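Local atomic coordinates of D-glycero-alpha-D-manno-heptose 7-phosphate kinase (Campylobacter jejuni subsp. jejuni, PDB entry 4N3O), a protein that phosphorylates D-glycero-alpha-D-manno-heptose 7-phosphate at C-1 with ATP, giving the 1,7-bisphosphate, an early step of GDP-heptose and capsule polysaccharide biosynthesis. Residues A[20-25]-A[231-236]; A[56-61]-A[83-88]; A[201-206]-A[306-311]. One frame throughout, in Å; residues are numbered along the deposited sequence.

Contact 1 (A[20-25]-A[231-236]); sequences GGTDIN and EAMHAI
Thr22 and Ile236 form the apolar centre of this contact, their side chains passing one another while heading in opposite directions. The touching branch of Thr22 is its methyl: CG2 lies 3.6 Å from Ile236 CB and also meets Ile236 CG2 and CD1, so it rests alongside the branched part of the isoleucine. A chi1 of 58° puts Thr22 OG1 between the backbone N and the carbonyl carbon, which leaves CG2 anti to that carbon and beside the N, where it meets Ile236. The hydroxyl is used away from Ile236, bonding Tyr31 O and, weakly, Thr32 O. The same methyl approaches the backbone of the other segment, with Thr22 CG2 3.3 Å from Met233 O.

Ile236 meets the last residues of strand 6-21. Ile236 CG2 is 4.0 Å from Gly20 C, and Ile236 CD1 reaches Gly21 O at 3.3 Å. Met233, present as selenomethionine, approaches differently. Its CG is anti to the backbone N, and the chain stays extended up to SE before chi3 (-111°) turns the terminal methyl. That methyl touches two oxygens, Met233 CE being 3.6 Å from Gly21 O and 3.5 Å from Asp23 OD1. The Met233 chain crosses the Asp23 side chain at about a right angle.

The contact lies near the surface, at the start of helix 236-248 and in the loop leading into it. Tyr27 touches Thr22, and its OH donates a hydrogen bond to His234 O.

Chemically, methyl groups meet methyl groups and carbonyl or carboxylate oxygens, and 231-236 meets 20-25 through van der Waals contact alone. Gly20 to Asp23 bind substrate by similarity, so apolar groups of Met233 and Ile236 lie against a probable substrate-binding segment.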
loop_
_atom_site.group_PDB
_atom_site.type_symbol
_atom_site.label_atom_id
_atom_site.label_comp_id
_atom_site.label_asym_id
_atom_site.label_seq_id
_atom_site.Cartn_x
_atom_site.Cartn_y
_atom_site.Cartn_z
ATOM N N GLY A 20 16.087 -3.044 21.179
ATOM C CA GLY A 20 17.189 -2.819 22.106
ATOM C C GLY A 20 17.619 -4.139 22.714
ATOM O O GLY A 20 16.790 -5.024 22.926
ATOM N N GLY A 21 18.914 -4.270 23.008
ATOM C CA GLY A 21 19.461 -5.507 23.580
ATOM C C GLY A 21 20.100 -5.346 24.950
ATOM O O GLY A 21 20.829 -4.385 25.195
ATOM N N THR A 22 19.820 -6.302 25.836
ATOM C CA THR A 22 20.366 -6.334 27.199
ATOM C C THR A 22 20.822 -7.759 27.510
ATOM O O THR A 22 20.000 -8.670 27.618
ATOM C CB THR A 22 19.322 -5.900 28.244
ATOM O OG1 THR A 22 18.177 -6.758 28.172
ATOM C CG2 THR A 22 18.889 -4.462 28.006
ATOM N N ASP A 23 22.129 -7.943 27.675
ATOM C CA ASP A 23 22.691 -9.277 27.902
ATOM C C ASP A 23 23.520 -9.411 29.181
ATOM O O ASP A 23 24.557 -8.763 29.309
ATOM C CB ASP A 23 23.548 -9.677 26.689
ATOM C CG ASP A 23 24.568 -8.608 26.300
ATOM O OD1 ASP A 23 24.604 -7.533 26.941
ATOM O OD2 ASP A 23 25.327 -8.845 25.336
ATOM N N ILE A 24 23.085 -10.232 30.142
ATOM C CA ILE A 24 21.834 -11.015 30.104
ATOM C C ILE A 24 21.247 -11.035 31.513
ATOM O O ILE A 24 20.050 -10.800 31.702
ATOM C CB ILE A 24 22.052 -12.481 29.650
ATOM C CG1 ILE A 24 22.518 -12.535 28.192
ATOM C CG2 ILE A 24 20.769 -13.294 29.812
ATOM C CD1 ILE A 24 22.732 -13.934 27.654
ATOM N N ASN A 25 22.103 -11.310 32.496
ATOM C CA ASN A 25 21.702 -11.365 33.902
ATOM C C ASN A 25 21.534 -9.977 34.538
ATOM O O ASN A 25 21.564 -9.847 35.766
ATOM C CB ASN A 25 22.714 -12.192 34.712
ATOM C CG ASN A 25 22.861 -13.621 34.201
ATOM O OD1 ASN A 25 23.723 -14.368 34.664
ATOM N ND2 ASN A 25 22.025 -14.004 33.239
ATOM N N GLU A 231 25.426 1.462 31.878
ATOM C CA GLU A 231 24.254 1.787 32.699
ATOM C C GLU A 231 23.061 2.220 31.834
ATOM O O GLU A 231 21.917 1.882 32.146
ATOM C CB GLU A 231 24.623 2.868 33.731
ATOM C CG GLU A 231 23.475 3.391 34.593
ATOM C CD GLU A 231 22.553 4.362 33.864
ATOM O OE1 GLU A 231 22.969 4.960 32.848
ATOM O OE2 GLU A 231 21.408 4.546 34.325
ATOM N N ALA A 232 23.326 2.964 30.758
ATOM C CA ALA A 232 22.264 3.414 29.845
ATOM C C ALA A 232 21.542 2.218 29.209
ATOM O O ALA A 232 20.400 2.333 28.756
ATOM C CB ALA A 232 22.839 4.320 28.769
HETATM N N MSE A 233 22.230 1.080 29.175
HETATM C CA MSE A 233 21.674 -0.167 28.650
HETATM C C MSE A 233 20.597 -0.690 29.581
HETATM O O MSE A 233 19.728 -1.453 29.165
HETATM C CB MSE A 233 22.847 -1.153 28.528
HETATM C CG MSE A 233 22.463 -2.587 28.163
HETATM SE SE MSE A 233 24.058 -3.743 28.259
HETATM C CE MSE A 233 24.251 -4.096 26.331
ATOM N N HIS A 234 20.641 -0.271 30.845
ATOM C CA HIS A 234 19.671 -0.710 31.859
ATOM C C HIS A 234 18.300 -0.018 31.692
ATOM O O HIS A 234 17.293 -0.476 32.242
ATOM C CB HIS A 234 20.240 -0.437 33.262
ATOM C CG HIS A 234 19.572 -1.208 34.358
ATOM N ND1 HIS A 234 20.075 -2.398 34.840
ATOM C CD2 HIS A 234 18.451 -0.956 35.075
ATOM C CE1 HIS A 234 19.292 -2.848 35.803
ATOM N NE2 HIS A 234 18.298 -1.992 35.965
ATOM N N ALA A 235 18.272 1.079 30.930
ATOM C CA ALA A 235 17.034 1.829 30.672
ATOM C C ALA A 235 16.264 1.275 29.458
ATOM O O ALA A 235 15.224 1.811 29.074
ATOM C CB ALA A 235 17.344 3.306 30.471
ATOM N N ILE A 236 16.779 0.201 28.866
ATOM C CA ILE A 236 16.142 -0.430 27.715
ATOM C C ILE A 236 14.799 -1.068 28.081
ATOM O O ILE A 236 13.812 -0.851 27.384
ATOM C CB ILE A 236 17.087 -1.453 27.046
ATOM C CG1 ILE A 236 18.231 -0.702 26.347
ATOM C CG2 ILE A 236 16.335 -2.303 26.031
ATOM C CD1 ILE A 236 19.220 -1.587 25.620
#

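Contact 2 (A[56-61]-A[83-88]); sequences IIFDSP and IFKSIY
Phe58 and Phe84 make the tight part of this contact, where strand 55-60 lies on helix 82-96. Phe84 CB stands over the middle of the Phe58 ring, 3.8 Å from its centroid and only 11° off the ring normal, a CH-pi contact. The opposite face of that ring is covered from its own strand by Ile56 CG2, displaced toward the rim, so the ring lies between two aliphatic carbons. Phe84 CD2 comes 3.8 Å from Phe58 CB, which lies at the edge of the Phe84 ring. The two ring planes are inclined at 52°, their centroids 5.6 Å apart.

A second close point lies nearer the start of the strand segment. Ile56 CD1 reaches the end of the Tyr88 ring, 3.5 Å from CZ and equally near OH, coming in obliquely. Tyr88 OH bonds Lys72 O and Leu100 N, which fixes the polar end beside this methyl.

Around this the fit slackens. Tyr88 CB sits near the plane of the Phe58 ring, 4.4 Å from CZ. At the other end of the strand, Ser60 CB is 4.5 Å from Phe84 CE2. Lys85 contributes its aliphatic CG to Phe58 CE2 at 4.0 Å, while its bent chain carries NZ off to Tyr69 OH and a salt bridge with Asp78. Every touching residue is buried; the more open side is at Asp59, pointing away from the helix, and at Pro61 after the strand, which packs on Asn315 of the second subunit.

The chemistry is thus aromatic and aliphatic inside, with the polar ends of Tyr88 and Lys85 satisfied outside the two segments. Ser60, an ATP-binding residue by similarity, ends the contact, OG bonded to Thr63 OG1; the apolar packing adjoins a probable nucleotide site.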
loop_
_atom_site.group_PDB
_atom_site.type_symbol
_atom_site.label_atom_id
_atom_site.label_comp_id
_atom_site.label_asym_id
_atom_site.label_seq_id
_atom_site.Cartn_x
_atom_site.Cartn_y
_atom_site.Cartn_z
ATOM N N ILE A 56 8.644 -31.114 -11.361
ATOM C CA ILE A 56 8.692 -30.151 -10.297
ATOM C C ILE A 56 9.493 -28.967 -10.833
ATOM O O ILE A 56 10.665 -29.112 -11.185
ATOM C CB ILE A 56 9.331 -30.720 -9.017
ATOM C CG1 ILE A 56 8.389 -31.746 -8.369
ATOM C CG2 ILE A 56 9.626 -29.605 -8.036
ATOM C CD1 ILE A 56 8.969 -32.435 -7.151
ATOM N N ILE A 57 8.845 -27.804 -10.888
ATOM C CA ILE A 57 9.455 -26.588 -11.398
ATOM C C ILE A 57 9.491 -25.505 -10.327
ATOM O O ILE A 57 8.509 -25.290 -9.622
ATOM C CB ILE A 57 8.655 -26.085 -12.617
ATOM C CG1 ILE A 57 8.688 -27.159 -13.716
ATOM C CG2 ILE A 57 9.193 -24.749 -13.127
ATOM C CD1 ILE A 57 7.845 -26.838 -14.927
ATOM N N PHE A 58 10.639 -24.859 -10.190
ATOM C CA PHE A 58 10.813 -23.760 -9.265
ATOM C C PHE A 58 11.180 -22.576 -10.147
ATOM O O PHE A 58 12.199 -22.636 -10.848
ATOM C CB PHE A 58 11.944 -24.027 -8.269
ATOM C CG PHE A 58 11.705 -25.198 -7.353
ATOM C CD1 PHE A 58 10.533 -25.298 -6.617
ATOM C CD2 PHE A 58 12.703 -26.129 -7.129
ATOM C CE1 PHE A 58 10.334 -26.346 -5.738
ATOM C CE2 PHE A 58 12.509 -27.185 -6.252
ATOM C CZ PHE A 58 11.325 -27.296 -5.562
ATOM N N ASP A 59 10.369 -21.510 -10.107
ATOM C CA ASP A 59 10.547 -20.344 -10.975
ATOM C C ASP A 59 10.594 -19.022 -10.204
ATOM O O ASP A 59 9.591 -18.555 -9.684
ATOM C CB ASP A 59 9.404 -20.318 -11.985
ATOM C CG ASP A 59 9.478 -19.134 -12.936
ATOM O OD1 ASP A 59 10.580 -18.575 -13.147
ATOM O OD2 ASP A 59 8.419 -18.778 -13.493
ATOM N N SER A 60 11.775 -18.420 -10.175
ATOM C CA SER A 60 12.030 -17.183 -9.450
ATOM C C SER A 60 12.724 -16.175 -10.378
ATOM O O SER A 60 13.943 -16.026 -10.337
ATOM C CB SER A 60 12.902 -17.518 -8.232
ATOM O OG SER A 60 13.437 -16.369 -7.610
ATOM N N PRO A 61 11.945 -15.477 -11.221
ATOM C CA PRO A 61 12.503 -14.526 -12.198
ATOM C C PRO A 61 13.210 -13.295 -11.622
ATOM O O PRO A 61 14.163 -12.807 -12.227
ATOM C CB PRO A 61 11.286 -14.117 -13.024
ATOM C CG PRO A 61 10.119 -14.371 -12.138
ATOM C CD PRO A 61 10.486 -15.594 -11.351
ATOM N N ILE A 83 16.832 -23.259 -1.318
ATOM C CA ILE A 83 15.865 -22.945 -0.264
ATOM C C ILE A 83 14.514 -23.633 -0.535
ATOM O O ILE A 83 13.882 -24.130 0.388
ATOM C CB ILE A 83 15.703 -21.411 -0.055
ATOM C CG1 ILE A 83 14.815 -21.115 1.157
ATOM C CG2 ILE A 83 15.156 -20.723 -1.298
ATOM C CD1 ILE A 83 15.379 -21.650 2.465
ATOM N N PHE A 84 14.081 -23.704 -1.793
ATOM C CA PHE A 84 12.811 -24.373 -2.096
ATOM C C PHE A 84 12.933 -25.892 -1.944
ATOM O O PHE A 84 11.969 -26.561 -1.598
ATOM C CB PHE A 84 12.279 -24.028 -3.492
ATOM C CG PHE A 84 12.029 -22.548 -3.723
ATOM C CD1 PHE A 84 11.613 -21.712 -2.694
ATOM C CD2 PHE A 84 12.108 -22.023 -5.002
ATOM C CE1 PHE A 84 11.375 -20.371 -2.929
ATOM C CE2 PHE A 84 11.852 -20.680 -5.243
ATOM C CZ PHE A 84 11.481 -19.855 -4.204
ATOM N N LYS A 85 14.106 -26.443 -2.218
ATOM C CA LYS A 85 14.273 -27.876 -2.034
ATOM C C LYS A 85 14.100 -28.241 -0.558
ATOM O O LYS A 85 13.381 -29.178 -0.240
ATOM C CB LYS A 85 15.623 -28.383 -2.597
ATOM C CG LYS A 85 15.615 -28.531 -4.117
ATOM C CD LYS A 85 16.903 -29.130 -4.679
ATOM C CE LYS A 85 18.010 -28.110 -4.882
ATOM N NZ LYS A 85 17.731 -27.172 -6.011
ATOM N N SER A 86 14.741 -27.495 0.338
ATOM C CA SER A 86 14.619 -27.772 1.773
ATOM C C SER A 86 13.149 -27.761 2.187
ATOM O O SER A 86 12.714 -28.608 2.951
ATOM C CB SER A 86 15.355 -26.727 2.593
ATOM O OG SER A 86 16.681 -26.560 2.151
ATOM N N ILE A 87 12.396 -26.774 1.696
ATOM C CA ILE A 87 10.992 -26.678 2.007
ATOM C C ILE A 87 10.290 -27.904 1.443
ATOM O O ILE A 87 9.588 -28.616 2.161
ATOM C CB ILE A 87 10.384 -25.379 1.438
ATOM C CG1 ILE A 87 10.954 -24.170 2.198
ATOM C CG2 ILE A 87 8.872 -25.412 1.552
ATOM C CD1 ILE A 87 10.705 -22.836 1.530
ATOM N N TYR A 88 10.486 -28.166 0.161
ATOM C CA TYR A 88 9.862 -29.335 -0.450
ATOM C C TYR A 88 10.193 -30.631 0.313
ATOM O O TYR A 88 9.299 -31.380 0.712
ATOM C CB TYR A 88 10.293 -29.473 -1.905
ATOM C CG TYR A 88 9.788 -30.736 -2.531
ATOM C CD1 TYR A 88 8.468 -30.851 -2.918
ATOM C CD2 TYR A 88 10.637 -31.827 -2.729
ATOM C CE1 TYR A 88 7.991 -32.020 -3.486
ATOM C CE2 TYR A 88 10.174 -32.996 -3.301
ATOM C CZ TYR A 88 8.847 -33.088 -3.676
ATOM O OH TYR A 88 8.370 -34.241 -4.239
#

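Contact 3 (A[201-206]-A[306-311]); sequences RTVLYF and FFVDPT
Phe307 and Thr202 lie side by side and point the same way, with Thr202 CG2 over one face of the Phe307 ring, 4.0 Å from its centroid and offset toward the rim. The Thr202 methyl is 20° off the ring normal, a CH-pi contact, and Trp263 meets the same phenylalanine with its ring plane nearly perpendicular. Thr202 OG1, between the backbone N and the carbonyl carbon (chi1 58°), bonds Leu198 O, which leaves CG2 for the Phe307 face. The Phe306 ring projects on the other side of the sheet, where Tyr205 CB approaches it obliquely, 4.4 Å from CE2. Just before strand 202-206, Arg201 CD crosses Pro310 CD obliquely at 4.1 Å, while Arg201 NE forms a salt bridge with Glu197.

Backbone pairing fixes this layout. Val203 and Phe306 form a hydrogen-bonded antiparallel pair: Phe306 N donates to Val203 O at 2.9 Å, nearly straight at 171°, and Val203 N returns a bond to Phe306 O. Thr202 and Phe307 are the neighbouring non-hydrogen-bonded pair, and Val308 N closes the ladder on Arg201 O at 2.8 Å. On the Phe306 side, Val203 CG2 meets Val308 CG1, and both valines pack against helix 313-320; Phe307 instead touches Leu259 of helix 252-262.

Strands 202-206 and 303-308 are the central pair of a four-stranded antiparallel sheet in order 2-3-1-4, the ferredoxin-like topology of the GHMP kinase C-terminal domain.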
loop_
_atom_site.group_PDB
_atom_site.type_symbol
_atom_site.label_atom_id
_atom_site.label_comp_id
_atom_site.label_asym_id
_atom_site.label_seq_id
_atom_site.Cartn_x
_atom_site.Cartn_y
_atom_site.Cartn_z
ATOM N N ARG A 201 3.879 10.422 8.873
ATOM C CA ARG A 201 5.158 10.915 9.382
ATOM C C ARG A 201 6.360 10.192 8.816
ATOM O O ARG A 201 7.462 10.448 9.253
ATOM C CB ARG A 201 5.279 10.608 10.874
ATOM C CG ARG A 201 4.161 11.017 11.797
ATOM C CD ARG A 201 4.364 12.356 12.409
ATOM N NE ARG A 201 3.496 12.498 13.563
ATOM C CZ ARG A 201 3.437 13.591 14.308
ATOM N NH1 ARG A 201 2.606 13.642 15.341
ATOM N NH2 ARG A 201 4.194 14.642 14.006
ATOM N N THR A 202 6.202 9.270 7.890
ATOM C CA THR A 202 7.377 8.529 7.500
ATOM C C THR A 202 7.638 8.400 6.009
ATOM O O THR A 202 6.729 8.383 5.199
ATOM C CB THR A 202 7.372 7.107 8.158
ATOM O OG1 THR A 202 6.205 6.382 7.799
ATOM C CG2 THR A 202 7.401 7.196 9.671
ATOM N N VAL A 203 8.921 8.326 5.676
ATOM C CA VAL A 203 9.388 8.156 4.318
ATOM C C VAL A 203 10.407 7.019 4.284
ATOM O O VAL A 203 11.317 6.970 5.094
ATOM C CB VAL A 203 10.082 9.422 3.805
ATOM C CG1 VAL A 203 10.723 9.155 2.444
ATOM C CG2 VAL A 203 9.099 10.571 3.733
ATOM N N LEU A 204 10.235 6.109 3.346
ATOM C CA LEU A 204 11.124 4.958 3.182
ATOM C C LEU A 204 11.897 5.177 1.882
ATOM O O LEU A 204 11.292 5.329 0.825
ATOM C CB LEU A 204 10.282 3.686 3.082
ATOM C CG LEU A 204 11.051 2.382 2.868
ATOM C CD1 LEU A 204 12.056 2.174 3.985
ATOM C CD2 LEU A 204 10.106 1.189 2.772
ATOM N N TYR A 205 13.223 5.195 1.958
ATOM C CA TYR A 205 14.065 5.450 0.796
ATOM C C TYR A 205 15.136 4.394 0.588
ATOM O O TYR A 205 15.937 4.150 1.471
ATOM C CB TYR A 205 14.746 6.802 0.994
ATOM C CG TYR A 205 15.750 7.203 -0.070
ATOM C CD1 TYR A 205 15.329 7.593 -1.339
ATOM C CD2 TYR A 205 17.122 7.244 0.210
ATOM C CE1 TYR A 205 16.235 7.980 -2.308
ATOM C CE2 TYR A 205 18.039 7.633 -0.752
ATOM C CZ TYR A 205 17.589 7.999 -2.008
ATOM O OH TYR A 205 18.480 8.379 -2.981
ATOM N N PHE A 206 15.131 3.771 -0.587
ATOM C CA PHE A 206 16.163 2.820 -0.964
ATOM C C PHE A 206 17.248 3.629 -1.632
ATOM O O PHE A 206 16.991 4.363 -2.578
ATOM C CB PHE A 206 15.632 1.729 -1.880
ATOM C CG PHE A 206 14.836 0.680 -1.157
ATOM C CD1 PHE A 206 15.468 -0.432 -0.617
ATOM C CD2 PHE A 206 13.463 0.801 -1.007
ATOM C CE1 PHE A 206 14.742 -1.405 0.057
ATOM C CE2 PHE A 206 12.735 -0.167 -0.346
ATOM C CZ PHE A 206 13.375 -1.268 0.189
ATOM N N PHE A 306 12.797 7.493 7.492
ATOM C CA PHE A 306 12.753 8.801 8.167
ATOM C C PHE A 306 11.421 9.146 8.808
ATOM O O PHE A 306 10.368 8.645 8.421
ATOM C CB PHE A 306 13.034 9.945 7.178
ATOM C CG PHE A 306 14.341 9.845 6.453
ATOM C CD1 PHE A 306 15.519 10.192 7.075
ATOM C CD2 PHE A 306 14.380 9.479 5.120
ATOM C CE1 PHE A 306 16.721 10.134 6.402
ATOM C CE2 PHE A 306 15.586 9.417 4.435
ATOM C CZ PHE A 306 16.759 9.745 5.079
ATOM N N PHE A 307 11.516 10.014 9.803
ATOM C CA PHE A 307 10.376 10.625 10.476
ATOM C C PHE A 307 10.396 12.078 10.017
ATOM O O PHE A 307 11.423 12.750 10.099
ATOM C CB PHE A 307 10.480 10.545 11.986
ATOM C CG PHE A 307 9.759 9.392 12.573
ATOM C CD1 PHE A 307 10.150 8.099 12.291
ATOM C CD2 PHE A 307 8.692 9.600 13.437
ATOM C CE1 PHE A 307 9.477 7.022 12.838
ATOM C CE2 PHE A 307 8.017 8.535 13.991
ATOM C CZ PHE A 307 8.411 7.241 13.689
ATOM N N VAL A 308 9.262 12.538 9.513
ATOM C CA VAL A 308 9.141 13.882 8.977
ATOM C C VAL A 308 7.809 14.510 9.337
ATOM O O VAL A 308 6.821 13.833 9.598
ATOM C CB VAL A 308 9.218 13.853 7.437
ATOM C CG1 VAL A 308 8.023 13.114 6.850
ATOM C CG2 VAL A 308 9.294 15.261 6.868
ATOM N N ASP A 309 7.797 15.821 9.370
ATOM C CA ASP A 309 6.575 16.527 9.602
ATOM C C ASP A 309 5.717 16.295 8.343
ATOM O O ASP A 309 6.189 16.496 7.214
ATOM C CB ASP A 309 6.884 17.998 9.774
ATOM C CG ASP A 309 5.658 18.835 9.895
ATOM O OD1 ASP A 309 4.644 18.372 10.459
ATOM O OD2 ASP A 309 5.729 19.988 9.439
ATOM N N PRO A 310 4.474 15.852 8.523
ATOM C CA PRO A 310 3.623 15.619 7.364
ATOM C C PRO A 310 3.489 16.818 6.427
ATOM O O PRO A 310 3.441 16.642 5.224
ATOM C CB PRO A 310 2.288 15.266 7.992
ATOM C CG PRO A 310 2.680 14.609 9.289
ATOM C CD PRO A 310 3.830 15.431 9.777
ATOM N N THR A 311 3.469 18.034 6.951
ATOM C CA THR A 311 3.374 19.202 6.058
ATOM C C THR A 311 4.677 19.475 5.303
ATOM O O THR A 311 4.770 20.452 4.568
ATOM C CB THR A 311 2.982 20.472 6.818
ATOM O OG1 THR A 311 4.054 20.871 7.671
ATOM C CG2 THR A 311 1.743 20.236 7.644
#

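Contacts 2 and 3 are buried and contact 1 is a surface contact, and their chemistry follows suit. Contact 2 is a strand-on-helix packing of aromatic and aliphatic groups in the N-terminal part, whereas contact 3 is knit by backbone hydrogen bonds within the four-stranded C-terminal sheet. Contact 1 has neither ladder nor aromatic pair; methyls there meet carbonyl oxygens. Contacts 1 and 2 both reach the large mixed sheet, yet their centres are 41 Å apart, on opposite sides of the chain's centre. Segments of contacts 1 and 3 alternate along the chain, with nearest atoms about 15 Å apart; those of contacts 2 and 3 are about 17 Å apart, and no two contacts touch.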